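PDB 6VJR: vinylacetyl-CoA Delta-isomerase from Nitrosopumilus maritimus SCM1, which dehydrates 4-hydroxybutyryl-CoA as an oxygen-tolerant archaeal enzyme that carries FAD and a [4Fe-4S] cluster. Local coordinates for the interface of chains A and B. Sequence-based numbering; all coordinates share one arbitrary frame. Chains: chain A/B, Vinylacetyl-CoA Delta-isomerase.

Contact 1: the interface of chains A and B. Residues chain A 308-309, 312; chain B 468, 472, 482.
The carboxylate of A:Asp312 is the flat group here, and the ammonium group of B:Lys468 meets one of its oxygens. B:Lys468 NZ lies 2.8 Å from A:Asp312 OD2 and forms a hydrogen bond and salt bridge. It comes to the anti side of that oxygen, 23° out of the carboxylate plane, and the two side chains cross at about a right angle. Two waters also bind the same oxygen. Water 1 is 2.7 Å from A:Asp312 OD2 and passes the contact on to B:Lys472 NZ. Water 2 reaches B:Glu482 OE1, but that side chain is poorly ordered and its part is doubtful.

The aliphatic chain of B:Lys468 runs over helix 295-314 before it reaches the acid. Its CG packs against A:Ala308 CB at 3.8 Å and passes A:Thr309 OG1 at 3.4 Å. The chain bends at chi3 (77°), which turns CE and NZ toward A:Asp312. B:Lys472 stays extended beyond CG and lays CE 3.9 Å from A:Thr309 CG2. B:Lys468 probably favours the charged form of A:Asp312, with B:Lys472 adding a weaker effect through water. The patch joins helix 295-314 of one chain to helix 464-475 of the other. It combines a charge pair with light apolar packing, and probably helps to hold the C-terminal part of one subunit on its neighbour.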
ATOM      1  N   ALA A 308      -5.404  20.567   7.975  1.00 12.75           N
ATOM      2  CA  ALA A 308      -5.419  21.766   7.134  1.00 13.21           C
ATOM      3  C   ALA A 308      -5.196  23.009   7.987  1.00 12.98           C
ATOM      4  O   ALA A 308      -4.537  23.962   7.554  1.00 14.43           O
ATOM      5  CB  ALA A 308      -6.695  21.866   6.333  1.00 14.13           C
ATOM      6  N   THR A 309      -5.780  22.994   9.198  1.00 12.86           N
ATOM      7  CA  THR A 309      -5.602  24.123  10.103  1.00 12.70           C
ATOM      8  C   THR A 309      -4.142  24.275  10.525  1.00 12.74           C
ATOM      9  O   THR A 309      -3.635  25.394  10.509  1.00 13.29           O
ATOM     10  CB  THR A 309      -6.542  24.028  11.285  1.00 13.74           C
ATOM     11  OG1 THR A 309      -7.903  24.025  10.852  1.00 14.20           O
ATOM     12  CG2 THR A 309      -6.303  25.137  12.281  1.00 13.24           C
ATOM     13  N   ASP A 312      -2.013  25.741   7.810  1.00 14.19           N
ATOM     14  CA  ASP A 312      -2.278  27.168   7.744  1.00 14.78           C
ATOM     15  C   ASP A 312      -1.501  27.928   8.818  1.00 14.66           C
ATOM     16  O   ASP A 312      -0.747  28.862   8.503  1.00 15.20           O
ATOM     17  CB  ASP A 312      -3.782  27.338   7.859  1.00 16.03           C
ATOM     18  CG  ASP A 312      -4.305  28.742   7.996  1.00 20.96           C
ATOM     19  OD1 ASP A 312      -3.479  29.632   8.068  1.00 26.43           O
ATOM     20  OD2 ASP A 312      -5.555  28.912   8.058  1.00 24.79           O
TER
ATOM     21  N   LYS B 468     -12.032  22.613   8.394  1.00 13.08           N
ATOM     22  CA  LYS B 468     -11.261  23.400   9.356  1.00 13.72           C
ATOM     23  C   LYS B 468     -12.167  23.881  10.491  1.00 13.31           C
ATOM     24  O   LYS B 468     -11.808  23.835  11.662  1.00 14.32           O
ATOM     25  CB  LYS B 468     -10.566  24.572   8.685  1.00 14.60           C
ATOM     26  CG  LYS B 468      -9.404  24.123   7.777  1.00 15.44           C
ATOM     27  CD  LYS B 468      -8.877  25.275   6.931  1.00 19.57           C
ATOM     28  CE  LYS B 468      -8.035  26.182   7.710  1.00 21.63           C
ATOM     29  NZ  LYS B 468      -7.541  27.279   6.844  1.00 24.06           N
ATOM     30  N   LYS B 472     -11.806  23.286  14.456  1.00 13.18           N
ATOM     31  CA  LYS B 472     -11.673  24.417  15.366  1.00 14.32           C
ATOM     32  C   LYS B 472     -12.734  24.365  16.477  1.00 14.97           C
ATOM     33  O   LYS B 472     -12.426  24.579  17.651  1.00 16.07           O
ATOM     34  CB  LYS B 472     -11.718  25.745  14.609  1.00 15.59           C
ATOM     35  CG  LYS B 472     -10.448  26.021  13.842  1.00 15.19           C
ATOM     36  CD  LYS B 472     -10.523  27.293  13.002  1.00 17.57           C
ATOM     37  CE  LYS B 472      -9.272  27.620  12.295  1.00 19.20           C
ATOM     38  NZ  LYS B 472      -9.371  28.954  11.675  1.00 21.38           N
ATOM     39  N   GLU B 482     -13.210  31.483  10.006  1.00 27.48           N
ATOM     40  CA  GLU B 482     -13.485  32.161   8.745  1.00 30.31           C
ATOM     41  C   GLU B 482     -14.601  31.425   8.007  1.00 27.76           C
ATOM     42  O   GLU B 482     -14.660  30.200   8.010  1.00 26.33           O
ATOM     43  CB  GLU B 482     -12.318  32.133   7.757  1.00 34.44           C
ATOM     44  CG  GLU B 482     -10.992  32.665   8.298  1.00 42.84           C
ATOM     45  CD  GLU B 482      -9.877  32.494   7.274  1.00 50.61           C
ATOM     46  OE1 GLU B 482      -8.813  31.871   7.560  1.00 54.68           O
ATOM     47  OE2 GLU B 482     -10.116  32.976   6.143  1.00 63.35           O
TER
HETATM   48  O   HOH W   1      -7.245  29.838  10.004  1.00 33.52           O
HETATM   49  O   HOH W   2      -6.326  31.309   7.068  1.00 41.06           O

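Contact 2: the interface of chains A and B. Residues chain A 466, 470, 491, 495; chain B 88-89, 92, 301.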
ATOM      1  N   TYR A 466     -19.173 -19.247  -9.699  1.00 13.69           N
ATOM      2  CA  TYR A 466     -19.749 -18.426 -10.736  1.00 14.49           C
ATOM      3  C   TYR A 466     -18.660 -17.753 -11.557  1.00 12.45           C
ATOM      4  O   TYR A 466     -18.699 -17.758 -12.784  1.00 13.88           O
ATOM      5  CB  TYR A 466     -20.707 -17.416 -10.093  1.00 14.68           C
ATOM      6  CG  TYR A 466     -21.407 -16.381 -10.964  1.00 17.54           C
ATOM      7  CD1 TYR A 466     -20.740 -15.262 -11.445  1.00 18.17           C
ATOM      8  CD2 TYR A 466     -22.775 -16.411 -11.145  1.00 21.57           C
ATOM      9  CE1 TYR A 466     -21.371 -14.269 -12.170  1.00 22.36           C
ATOM     10  CE2 TYR A 466     -23.426 -15.401 -11.849  1.00 25.04           C
ATOM     11  CZ  TYR A 466     -22.715 -14.339 -12.384  1.00 24.67           C
ATOM     12  OH  TYR A 466     -23.303 -13.286 -13.079  1.00 27.73           O
ATOM     13  N   LEU A 470     -17.376 -17.788 -15.587  1.00 11.88           N
ATOM     14  CA  LEU A 470     -17.178 -16.634 -16.461  1.00 12.46           C
ATOM     15  C   LEU A 470     -15.865 -16.764 -17.224  1.00 12.06           C
ATOM     16  O   LEU A 470     -15.813 -16.433 -18.408  1.00 13.37           O
ATOM     17  CB  LEU A 470     -17.140 -15.330 -15.677  1.00 13.81           C
ATOM     18  CG  LEU A 470     -18.407 -14.925 -14.922  1.00 14.04           C
ATOM     19  CD1 LEU A 470     -18.075 -13.658 -14.143  1.00 15.24           C
ATOM     20  CD2 LEU A 470     -19.603 -14.733 -15.784  1.00 16.14           C
ATOM     21  N   PHE A 491     -24.751 -11.590  -6.274  1.00 16.86           N
ATOM     22  CA  PHE A 491     -25.017 -11.223  -7.663  1.00 17.03           C
ATOM     23  C   PHE A 491     -26.508 -11.093  -7.958  1.00 17.25           C
ATOM     24  O   PHE A 491     -26.894 -10.312  -8.850  1.00 19.25           O
ATOM     25  CB  PHE A 491     -24.258 -12.068  -8.679  1.00 17.69           C
ATOM     26  CG  PHE A 491     -22.794 -11.705  -8.793  1.00 17.48           C
ATOM     27  CD1 PHE A 491     -22.356 -10.406  -8.655  1.00 20.12           C
ATOM     28  CD2 PHE A 491     -21.846 -12.678  -9.045  1.00 19.37           C
ATOM     29  CE1 PHE A 491     -20.988 -10.099  -8.760  1.00 21.12           C
ATOM     30  CE2 PHE A 491     -20.496 -12.342  -9.171  1.00 20.46           C
ATOM     31  CZ  PHE A 491     -20.077 -11.066  -8.978  1.00 19.24           C
ATOM     32  N   PHE A 495     -27.456  -7.518  -9.711  1.00 17.40           N
ATOM     33  CA  PHE A 495     -28.119  -7.448 -11.008  1.00 17.86           C
ATOM     34  C   PHE A 495     -29.648  -7.325 -10.923  1.00 20.23           C
ATOM     35  O   PHE A 495     -30.313  -7.381 -11.949  1.00 22.03           O
ATOM     36  CB  PHE A 495     -27.685  -8.636 -11.865  1.00 18.48           C
ATOM     37  CG  PHE A 495     -26.189  -8.615 -12.181  1.00 17.35           C
ATOM     38  CD1 PHE A 495     -25.576  -7.527 -12.804  1.00 15.62           C
ATOM     39  CD2 PHE A 495     -25.380  -9.661 -11.788  1.00 17.04           C
ATOM     40  CE1 PHE A 495     -24.201  -7.512 -13.045  1.00 15.80           C
ATOM     41  CE2 PHE A 495     -24.009  -9.639 -12.044  1.00 16.99           C
ATOM     42  CZ  PHE A 495     -23.433  -8.557 -12.664  1.00 16.49           C
TER
ATOM     43  N   ARG B  88     -21.382  -3.748 -15.395  1.00 13.56           N
ATOM     44  CA  ARG B  88     -20.709  -4.883 -14.771  1.00 12.73           C
ATOM     45  C   ARG B  88     -21.060  -6.196 -15.477  1.00 12.78           C
ATOM     46  O   ARG B  88     -20.231  -7.080 -15.678  1.00 12.55           O
ATOM     47  CB  ARG B  88     -20.957  -4.933 -13.265  1.00 13.71           C
ATOM     48  CG  ARG B  88     -20.181  -6.060 -12.591  1.00 13.35           C
ATOM     49  CD  ARG B  88     -20.295  -5.993 -11.093  1.00 13.61           C
ATOM     50  NE  ARG B  88     -19.443  -6.968 -10.425  1.00 13.11           N
ATOM     51  CZ  ARG B  88     -19.167  -6.946  -9.122  1.00 13.28           C
ATOM     52  NH1 ARG B  88     -19.766  -6.093  -8.272  1.00 14.68           N
ATOM     53  NH2 ARG B  88     -18.302  -7.811  -8.659  1.00 14.64           N
ATOM     54  N   LYS B  89     -22.325  -6.342 -15.826  1.00 13.49           N
ATOM     55  CA  LYS B  89     -22.767  -7.543 -16.529  1.00 14.14           C
ATOM     56  C   LYS B  89     -22.003  -7.710 -17.847  1.00 12.82           C
ATOM     57  O   LYS B  89     -21.560  -8.811 -18.176  1.00 13.77           O
ATOM     58  CB  LYS B  89     -24.279  -7.457 -16.749  1.00 15.23           C
ATOM     59  CG  LYS B  89     -24.845  -8.583 -17.476  1.00 18.64           C
ATOM     60  CD  LYS B  89     -24.599  -9.933 -16.877  1.00 23.02           C
ATOM     61  CE  LYS B  89     -25.238 -10.222 -15.634  1.00 27.48           C
ATOM     62  NZ  LYS B  89     -25.293 -11.704 -15.560  1.00 36.46           N
ATOM     63  N   GLN B  92     -18.472  -8.866 -17.324  1.00 13.30           N
ATOM     64  CA  GLN B  92     -18.481 -10.291 -17.032  1.00 12.44           C
ATOM     65  C   GLN B  92     -18.623 -11.109 -18.315  1.00 13.30           C
ATOM     66  O   GLN B  92     -18.009 -12.169 -18.456  1.00 14.15           O
ATOM     67  CB  GLN B  92     -19.624 -10.674 -16.113  1.00 12.74           C
ATOM     68  CG  GLN B  92     -19.506 -10.196 -14.684  1.00 13.11           C
ATOM     69  CD  GLN B  92     -20.572 -10.758 -13.767  1.00 13.84           C
ATOM     70  OE1 GLN B  92     -21.537 -11.376 -14.183  1.00 15.89           O
ATOM     71  NE2 GLN B  92     -20.355 -10.594 -12.478  1.00 15.49           N
ATOM     72  N   ASP B 301     -14.117  -9.672 -12.024  1.00 10.90           N
ATOM     73  CA  ASP B 301     -14.775 -10.938 -11.756  1.00 11.57           C
ATOM     74  C   ASP B 301     -14.220 -12.065 -12.623  1.00 10.76           C
ATOM     75  O   ASP B 301     -13.940 -13.160 -12.140  1.00 12.20           O
ATOM     76  CB  ASP B 301     -16.269 -10.793 -12.007  1.00 11.96           C
ATOM     77  CG  ASP B 301     -17.026  -9.895 -11.037  1.00 13.44           C
ATOM     78  OD1 ASP B 301     -16.573  -9.744  -9.872  1.00 13.22           O
ATOM     79  OD2 ASP B 301     -18.079  -9.277 -11.459  1.00 15.39           O
TER
HETATM   80  O   HOH W   3     -18.004 -14.846 -19.349  1.00 15.87           O
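Helix 464-475 and the C-terminal segment around helix 489-494 of chain A pack here on helices 77-94 and 295-314 of chain B. B:Gln92 is held by both of its amide ends. The hydroxyl A:Tyr466 OH donates to B:Gln92 OE1 at 2.8 Å, tilted 17° from the carbonyl plane. On the other end, B:Gln92 NE2 gives a nearly straight bond (174° at H) to B:Asp301 OD2 at 2.8 Å, arriving from above the carboxylate plane. B:Arg88 grips the same carboxylate side-on. Its NE bonds B:Asp301 OD2 and its NH2 bonds OD1, and each oxygen accepts on its syn lone pair. The acid thus fixes both the amide and the guanidinium group.

Three chain A rings close around this network. B:Gln92 NE2 sits over the rim of one face of A:Phe491, 3.5 Å from CZ. That ring turns an edge, CE1, to the guanidinium face of B:Arg88, with the planes 80° apart. A:Phe495 has B:Lys89 CE over its centre, 3.6 Å from the centroid, where two bends in the lysine chain place it. A:Leu470 CD1 packs on B:Gln92 CG at 3.8 Å. A leucine in place of B:Gln92 would probably leave the tyrosine hydroxyl and B:Asp301 each without an amide partner. The patch probably helps to fasten the C-terminal segment of one subunit to the other through aromatic packing and a polar network.

Contact 3: the interface of chains A and B. Residues chain A 335, 361, 364, 367-368; chain B 331, 334-335.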
ATOM      1  N   THR A 335     -13.817   6.847   0.296  1.00 10.89           N
ATOM      2  CA  THR A 335     -13.895   5.455  -0.126  1.00 11.37           C
ATOM      3  C   THR A 335     -14.719   4.666   0.915  1.00 11.67           C
ATOM      4  O   THR A 335     -15.542   3.821   0.587  1.00 14.14           O
ATOM      5  CB  THR A 335     -12.475   4.882  -0.323  1.00 11.58           C
ATOM      6  OG1 THR A 335     -11.859   5.522  -1.437  1.00 12.43           O
ATOM      7  CG2 THR A 335     -12.534   3.415  -0.725  1.00 12.15           C
ATOM      8  N   LEU A 361     -21.250  -5.632   0.745  1.00 12.18           N
ATOM      9  CA  LEU A 361     -20.726  -4.279   0.733  1.00 12.39           C
ATOM     10  C   LEU A 361     -20.431  -3.735   2.134  1.00 11.51           C
ATOM     11  O   LEU A 361     -19.534  -2.908   2.279  1.00 12.43           O
ATOM     12  CB  LEU A 361     -21.640  -3.376  -0.062  1.00 14.12           C
ATOM     13  CG  LEU A 361     -21.797  -3.740  -1.533  1.00 16.55           C
ATOM     14  CD1 LEU A 361     -22.872  -2.925  -2.194  1.00 18.70           C
ATOM     15  CD2 LEU A 361     -20.466  -3.473  -2.215  1.00 19.23           C
ATOM     16  N   VAL A 364     -16.943  -4.836   2.910  1.00 11.95           N
ATOM     17  CA  VAL A 364     -15.994  -3.969   2.231  1.00 13.45           C
ATOM     18  C   VAL A 364     -15.813  -2.635   2.962  1.00 13.34           C
ATOM     19  O   VAL A 364     -14.717  -2.127   3.102  1.00 14.51           O
ATOM     20  CB  VAL A 364     -16.490  -3.798   0.780  1.00 15.58           C
ATOM     21  CG1 VAL A 364     -15.667  -2.724   0.088  1.00 17.08           C
ATOM     22  CG2 VAL A 364     -16.478  -5.116   0.011  1.00 17.94           C
ATOM     23  N   HIS A 367     -13.865  -3.493   6.162  1.00 11.10           N
ATOM     24  CA  HIS A 367     -12.484  -3.912   5.893  1.00 11.24           C
ATOM     25  C   HIS A 367     -11.605  -2.717   5.556  1.00 11.01           C
ATOM     26  O   HIS A 367     -10.442  -2.657   5.997  1.00 11.82           O
ATOM     27  CB  HIS A 367     -12.414  -5.061   4.900  1.00 12.83           C
ATOM     28  CG  HIS A 367     -11.253  -5.957   5.128  1.00 14.00           C
ATOM     29  ND1 HIS A 367     -11.126  -6.653   6.315  1.00 14.71           N
ATOM     30  CD2 HIS A 367     -10.164  -6.253   4.402  1.00 14.76           C
ATOM     31  CE1 HIS A 367     -10.010  -7.407   6.235  1.00 15.26           C
ATOM     32  NE2 HIS A 367      -9.414  -7.165   5.100  1.00 14.98           N
ATOM     33  N   ASN A 368     -12.140  -1.775   4.768  1.00 10.67           N
ATOM     34  CA  ASN A 368     -11.431  -0.534   4.509  1.00 10.77           C
ATOM     35  C   ASN A 368     -11.209   0.275   5.790  1.00 10.59           C
ATOM     36  O   ASN A 368     -10.178   0.941   5.945  1.00 11.67           O
ATOM     37  CB  ASN A 368     -12.043   0.246   3.358  1.00 12.23           C
ATOM     38  CG  ASN A 368     -11.788  -0.429   2.036  1.00 13.59           C
ATOM     39  OD1 ASN A 368     -10.654  -0.850   1.745  1.00 15.49           O
ATOM     40  ND2 ASN A 368     -12.804  -0.527   1.197  1.00 14.78           N
TER
ATOM     41  N   HIS B 331     -12.205  -8.018  -2.569  1.00 10.16           N
ATOM     42  CA  HIS B 331     -12.363  -6.827  -1.755  1.00  9.79           C
ATOM     43  C   HIS B 331     -12.047  -5.566  -2.568  1.00  9.04           C
ATOM     44  O   HIS B 331     -12.788  -4.570  -2.554  1.00  9.88           O
ATOM     45  CB  HIS B 331     -11.474  -6.915  -0.511  1.00 11.61           C
ATOM     46  CG  HIS B 331     -11.436  -5.628   0.229  1.00 12.52           C
ATOM     47  ND1 HIS B 331     -12.519  -5.074   0.883  1.00 13.12           N
ATOM     48  CD2 HIS B 331     -10.441  -4.760   0.342  1.00 13.16           C
ATOM     49  CE1 HIS B 331     -12.158  -3.893   1.374  1.00 14.18           C
ATOM     50  NE2 HIS B 331     -10.865  -3.668   1.041  1.00 13.46           N
ATOM     51  N   GLU B 334     -14.695  -4.997  -5.290  1.00 10.76           N
ATOM     52  CA  GLU B 334     -15.959  -4.513  -4.779  1.00 10.65           C
ATOM     53  C   GLU B 334     -15.854  -3.089  -4.257  1.00 10.11           C
ATOM     54  O   GLU B 334     -16.862  -2.372  -4.203  1.00 12.33           O
ATOM     55  CB  GLU B 334     -16.538  -5.401  -3.695  1.00 11.56           C
ATOM     56  CG  GLU B 334     -16.906  -6.811  -4.138  1.00 13.50           C
ATOM     57  CD  GLU B 334     -17.795  -6.957  -5.362  1.00 14.11           C
ATOM     58  OE1 GLU B 334     -17.804  -8.059  -5.935  1.00 15.74           O
ATOM     59  OE2 GLU B 334     -18.621  -6.047  -5.638  1.00 15.33           O
ATOM     60  N   THR B 335     -14.682  -2.651  -3.831  1.00 10.73           N
ATOM     61  CA  THR B 335     -14.493  -1.287  -3.366  1.00 10.98           C
ATOM     62  C   THR B 335     -14.768  -0.334  -4.539  1.00 12.17           C
ATOM     63  O   THR B 335     -15.413   0.715  -4.376  1.00 14.21           O
ATOM     64  CB  THR B 335     -13.065  -1.140  -2.788  1.00 11.89           C
ATOM     65  OG1 THR B 335     -12.918  -1.901  -1.583  1.00 12.24           O
ATOM     66  CG2 THR B 335     -12.785   0.316  -2.433  1.00 12.17           C
TER
HETATM   67  O   HOH W   4     -16.012   2.349  -1.942  1.00 36.90           O
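B:His331 has CG anti to its backbone N (chi1 171°), which sends the imidazole toward helix 359-369 of chain A. A:Asn368 takes the other course, with CG beside its backbone N (chi1 -71°), and its amide meets that ring. B:His331 NE2 donates to A:Asn368 OD1 at 2.9 Å. The bond is bent, 138° at H. The oxygen lies near the imidazole plane, but the donor stands well above the carbonyl plane. The other amide end is straighter: A:Asn368 ND2 gives a bond of 3.1 Å to B:Thr335 OG1. That hydroxyl in turn donates to the backbone B:His331 O, so it is engaged as donor and acceptor. It also lies over the rim of one imidazole face. A:His367 approaches the opposite face edge-on, with the two rings nearly perpendicular.

A:Val364 packs beside these polar groups. Its CG1 meets B:Thr335 OG1, and its CG2 packs on B:Glu334 CB at 3.7 Å. Helix 320-345 also meets its own copy here. The methyls A:Thr335 CG2 and B:Thr335 CG2 touch at 3.5 Å, and water 4 bridges A:Thr335 O and B:Thr335 O at 3.0 Å from each.

All three contacts belong to one two-fold interface, so each recurs with the chains exchanged. Contact 3 has A:Thr335 facing B:Thr335, which puts it close to the two-fold axis. By C-alpha centres, contacts 2 and 3 are about 17 Å apart, contacts 1 and 3 about 30 Å, and contacts 1 and 2 about 45 Å. Contacts 1 and 2 use the same pair of helices, 295-314 and 464-475, with the chains exchanged. In each copy, helix 464-475 therefore reaches onto the partner. The deposited assembly holds four copies, and this pairing is probably one of its building units.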